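Local coordinates for oxalate biosynthetic component 1 (PDB 5IKY), which takes part in oxalate biosynthesis in Burkholderia thailandensis as a bifunctional enzyme, an alpha/beta serine hydrolase with additional lyase activity, at residues A[867-881]-A[940-952]. Numbering follows the deposited sequence.
Sequences YFSEESQLIYERLIL and TAQQLDVQACRDG
Gln947 lies between two aromatic rings of 867-881. Its CB sits over the centre of the Tyr876 ring, 3.5 Å from the centroid. Its CG covers one face of Phe868 off centre, its amide 14° from parallel to that ring. Tyr876 is a knob among Leu944, Gln947, Ala948 and Asp951. With CG anti to the backbone N (chi1 160°), its ring runs along helix 940-952. Leu944 makes much of the apolar contact: CD2 meets Tyr876 CB at 3.6 Å and CD1 meets Ile880 CG1 at 3.8 Å. Ala948 and Val946 add to it. Tyr876 OH donates to Asp951 OD2 at 2.9 Å, on the anti side and tilted out of the carboxylate plane. Ser869 N, at the N-cap, donates to Gln943 OE1 at 2.8 Å, in the carbonyl plane. Gln943 NE2 is hydrogen-bonded to Asn855 OD1 and Ala939 O. Ser869 OG and Ser872 OG are hydrogen-bonded at 2.9 Å. Gln947 NE2 donates to Gln943 O from above the carbonyl plane. Helices 870-879 and 940-952 cross at -66°, axes 9.2 Å apart at closest approach. Strand 929-935 and helix 937-955 form a beta-alpha unit of the alpha/beta-hydrolase fold, beside parallel strand 969-976. Helix 849-860 borders Ser869, helix 959-966 touches Ile880, and strand 832-836 packs on Ile875.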
# COMPACT_ATOMS: atom_id res chain seq x y z
N TYR A 867 -4.95 3.25 -36.52
CA TYR A 867 -5.63 2.00 -36.17
C TYR A 867 -7.08 2.21 -35.75
O TYR A 867 -7.39 3.09 -34.94
CB TYR A 867 -4.86 1.28 -35.06
CG TYR A 867 -5.45 -0.05 -34.65
CD1 TYR A 867 -6.32 -0.14 -33.57
CD2 TYR A 867 -5.12 -1.22 -35.33
CE1 TYR A 867 -6.86 -1.36 -33.19
CE2 TYR A 867 -5.65 -2.44 -34.95
CZ TYR A 867 -6.52 -2.50 -33.88
OH TYR A 867 -7.05 -3.71 -33.50
N PHE A 868 -7.97 1.39 -36.29
CA PHE A 868 -9.38 1.38 -35.89
C PHE A 868 -10.04 0.04 -36.24
O PHE A 868 -9.70 -0.58 -37.25
CB PHE A 868 -10.14 2.54 -36.55
CG PHE A 868 -10.24 2.44 -38.04
CD1 PHE A 868 -9.19 2.85 -38.85
CD2 PHE A 868 -11.39 1.95 -38.64
CE1 PHE A 868 -9.28 2.76 -40.23
CE2 PHE A 868 -11.49 1.86 -40.02
CZ PHE A 868 -10.43 2.27 -40.81
N SER A 869 -10.97 -0.39 -35.40
CA SER A 869 -11.62 -1.69 -35.58
C SER A 869 -12.85 -1.59 -36.47
O SER A 869 -13.30 -0.50 -36.82
CB SER A 869 -12.02 -2.27 -34.22
OG SER A 869 -13.03 -1.49 -33.60
N GLU A 870 -13.39 -2.75 -36.83
CA GLU A 870 -14.61 -2.81 -37.64
C GLU A 870 -15.81 -2.34 -36.83
O GLU A 870 -16.75 -1.77 -37.38
CB GLU A 870 -14.84 -4.23 -38.16
N GLU A 871 -15.76 -2.57 -35.52
CA GLU A 871 -16.83 -2.15 -34.62
C GLU A 871 -16.87 -0.63 -34.50
O GLU A 871 -17.93 -0.03 -34.32
CB GLU A 871 -16.66 -2.78 -33.24
CG GLU A 871 -16.84 -4.30 -33.21
CD GLU A 871 -15.65 -5.04 -33.78
OE1 GLU A 871 -14.53 -4.86 -33.25
OE2 GLU A 871 -15.83 -5.80 -34.75
N SER A 872 -15.70 -0.00 -34.59
CA SER A 872 -15.59 1.45 -34.53
C SER A 872 -16.16 2.08 -35.80
O SER A 872 -16.79 3.14 -35.75
CB SER A 872 -14.14 1.88 -34.34
OG SER A 872 -13.60 1.33 -33.15
N GLN A 873 -15.93 1.42 -36.93
CA GLN A 873 -16.37 1.93 -38.23
C GLN A 873 -17.89 2.07 -38.28
O GLN A 873 -18.41 3.10 -38.70
CB GLN A 873 -15.88 1.01 -39.35
CG GLN A 873 -16.01 1.60 -40.74
CD GLN A 873 -15.27 0.78 -41.79
OE1 GLN A 873 -15.20 -0.45 -41.70
NE2 GLN A 873 -14.72 1.45 -42.79
N LEU A 874 -18.59 1.02 -37.85
CA LEU A 874 -20.05 1.01 -37.87
C LEU A 874 -20.65 2.14 -37.04
O LEU A 874 -21.68 2.71 -37.39
CB LEU A 874 -20.56 -0.34 -37.35
CG LEU A 874 -20.18 -1.55 -38.20
CD1 LEU A 874 -20.45 -2.84 -37.44
CD2 LEU A 874 -20.95 -1.52 -39.52
N ILE A 875 -19.98 2.47 -35.93
CA ILE A 875 -20.43 3.56 -35.08
C ILE A 875 -20.03 4.91 -35.67
O ILE A 875 -20.82 5.86 -35.66
CB ILE A 875 -19.86 3.43 -33.65
CG1 ILE A 875 -20.24 2.08 -33.04
CG2 ILE A 875 -20.35 4.57 -32.77
CD1 ILE A 875 -19.73 1.87 -31.64
N TYR A 876 -18.81 4.99 -36.19
CA TYR A 876 -18.28 6.23 -36.74
C TYR A 876 -19.09 6.77 -37.92
O TYR A 876 -19.53 7.92 -37.90
CB TYR A 876 -16.83 6.04 -37.19
CG TYR A 876 -16.35 7.08 -38.18
CD1 TYR A 876 -16.09 8.38 -37.77
CD2 TYR A 876 -16.17 6.76 -39.52
CE1 TYR A 876 -15.66 9.34 -38.67
CE2 TYR A 876 -15.74 7.71 -40.43
CZ TYR A 876 -15.49 9.00 -40.00
OH TYR A 876 -15.06 9.94 -40.90
N GLU A 877 -19.28 5.94 -38.93
CA GLU A 877 -19.86 6.39 -40.20
C GLU A 877 -21.32 6.82 -40.06
O GLU A 877 -21.81 7.61 -40.87
CB GLU A 877 -19.73 5.28 -41.25
CG GLU A 877 -18.32 4.73 -41.36
CD GLU A 877 -18.01 4.16 -42.74
OE1 GLU A 877 -18.78 3.30 -43.21
OE2 GLU A 877 -16.99 4.58 -43.33
N ARG A 878 -22.01 6.32 -39.04
CA ARG A 878 -23.41 6.66 -38.83
C ARG A 878 -23.57 7.82 -37.84
O ARG A 878 -24.60 8.49 -37.83
CB ARG A 878 -24.19 5.44 -38.34
N LEU A 879 -22.55 8.05 -37.02
CA LEU A 879 -22.63 9.05 -35.96
C LEU A 879 -21.74 10.28 -36.21
O LEU A 879 -22.16 11.41 -35.95
CB LEU A 879 -22.26 8.42 -34.62
CG LEU A 879 -22.03 9.35 -33.43
CD1 LEU A 879 -23.29 10.10 -33.05
CD2 LEU A 879 -21.49 8.57 -32.23
N ILE A 880 -20.53 10.06 -36.70
CA ILE A 880 -19.56 11.15 -36.82
C ILE A 880 -19.37 11.62 -38.27
O ILE A 880 -19.27 12.83 -38.52
CB ILE A 880 -18.18 10.73 -36.26
CG1 ILE A 880 -18.33 10.21 -34.82
CG2 ILE A 880 -17.20 11.90 -36.30
CD1 ILE A 880 -18.91 11.22 -33.86
N LEU A 881 -19.33 10.68 -39.20
CA LEU A 881 -19.14 11.00 -40.62
C LEU A 881 -20.12 12.04 -41.21
O LEU A 881 -19.70 12.89 -42.00
CB LEU A 881 -19.21 9.72 -41.47
CG LEU A 881 -19.07 9.90 -42.98
CD1 LEU A 881 -17.74 10.56 -43.34
CD2 LEU A 881 -19.22 8.57 -43.70
N THR A 940 -12.83 3.41 -28.12
CA THR A 940 -13.75 3.48 -29.25
C THR A 940 -13.85 4.91 -29.76
O THR A 940 -13.92 5.15 -30.97
CB THR A 940 -15.15 2.95 -28.86
OG1 THR A 940 -15.06 1.58 -28.47
CG2 THR A 940 -16.11 3.08 -30.03
N ALA A 941 -13.84 5.86 -28.83
CA ALA A 941 -13.95 7.28 -29.16
C ALA A 941 -12.77 7.76 -30.00
O ALA A 941 -12.96 8.41 -31.03
CB ALA A 941 -14.06 8.10 -27.89
N GLN A 942 -11.56 7.44 -29.56
CA GLN A 942 -10.36 7.87 -30.27
C GLN A 942 -10.24 7.20 -31.63
O GLN A 942 -9.58 7.71 -32.53
CB GLN A 942 -9.11 7.59 -29.43
CG GLN A 942 -8.73 8.73 -28.49
CD GLN A 942 -7.67 8.33 -27.49
OE1 GLN A 942 -6.71 9.07 -27.26
NE2 GLN A 942 -7.83 7.16 -26.89
N GLN A 943 -10.88 6.04 -31.78
CA GLN A 943 -10.91 5.36 -33.07
C GLN A 943 -11.87 6.07 -34.02
O GLN A 943 -11.74 5.96 -35.24
CB GLN A 943 -11.30 3.89 -32.90
CG GLN A 943 -10.17 3.03 -32.37
CD GLN A 943 -10.62 1.63 -32.00
OE1 GLN A 943 -10.73 0.75 -32.85
NE2 GLN A 943 -10.88 1.42 -30.71
N LEU A 944 -12.84 6.79 -33.46
CA LEU A 944 -13.74 7.60 -34.28
C LEU A 944 -13.01 8.83 -34.80
O LEU A 944 -13.23 9.26 -35.93
CB LEU A 944 -14.98 8.03 -33.49
CG LEU A 944 -15.85 6.97 -32.82
CD1 LEU A 944 -17.18 7.56 -32.38
CD2 LEU A 944 -16.06 5.77 -33.73
N ASP A 945 -12.13 9.38 -33.97
CA ASP A 945 -11.33 10.54 -34.33
C ASP A 945 -10.37 10.20 -35.46
O ASP A 945 -10.17 10.99 -36.38
CB ASP A 945 -10.56 11.05 -33.11
CG ASP A 945 -11.47 11.40 -31.95
OD1 ASP A 945 -12.70 11.19 -32.07
OD2 ASP A 945 -10.96 11.86 -30.91
N VAL A 946 -9.78 9.01 -35.38
CA VAL A 946 -8.85 8.52 -36.39
C VAL A 946 -9.52 8.42 -37.76
O VAL A 946 -8.98 8.89 -38.76
CB VAL A 946 -8.27 7.14 -36.00
CG1 VAL A 946 -7.56 6.50 -37.19
CG2 VAL A 946 -7.33 7.28 -34.82
N GLN A 947 -10.70 7.81 -37.79
CA GLN A 947 -11.45 7.65 -39.03
C GLN A 947 -11.89 9.00 -39.60
O GLN A 947 -11.96 9.17 -40.81
CB GLN A 947 -12.67 6.76 -38.81
CG GLN A 947 -12.33 5.36 -38.34
CD GLN A 947 -13.57 4.49 -38.17
OE1 GLN A 947 -14.21 4.13 -39.15
NE2 GLN A 947 -13.90 4.16 -36.93
N ALA A 948 -12.18 9.94 -38.71
CA ALA A 948 -12.58 11.28 -39.12
C ALA A 948 -11.43 11.99 -39.82
O ALA A 948 -11.64 12.70 -40.81
CB ALA A 948 -13.05 12.09 -37.91
N CYS A 949 -10.22 11.80 -39.32
CA CYS A 949 -9.03 12.37 -39.94
C CYS A 949 -8.78 11.75 -41.31
O CYS A 949 -8.39 12.45 -42.25
CB CYS A 949 -7.80 12.17 -39.04
SG CYS A 949 -7.86 13.06 -37.47
N ARG A 950 -9.02 10.45 -41.42
CA ARG A 950 -8.82 9.74 -42.68
C ARG A 950 -9.79 10.24 -43.76
O ARG A 950 -9.39 10.48 -44.89
CB ARG A 950 -8.99 8.23 -42.48
N ASP A 951 -11.06 10.39 -43.39
CA ASP A 951 -12.06 10.91 -44.31
C ASP A 951 -11.89 12.42 -44.50
O ASP A 951 -11.98 12.92 -45.62
CB ASP A 951 -13.47 10.60 -43.82
CG ASP A 951 -13.90 9.18 -44.14
OD1 ASP A 951 -13.23 8.53 -44.96
OD2 ASP A 951 -14.92 8.73 -43.58
N GLY A 952 -11.66 13.12 -43.40
CA GLY A 952 -11.50 14.57 -43.43
C GLY A 952 -10.34 15.03 -44.29
O GLY A 952 -10.43 16.05 -44.97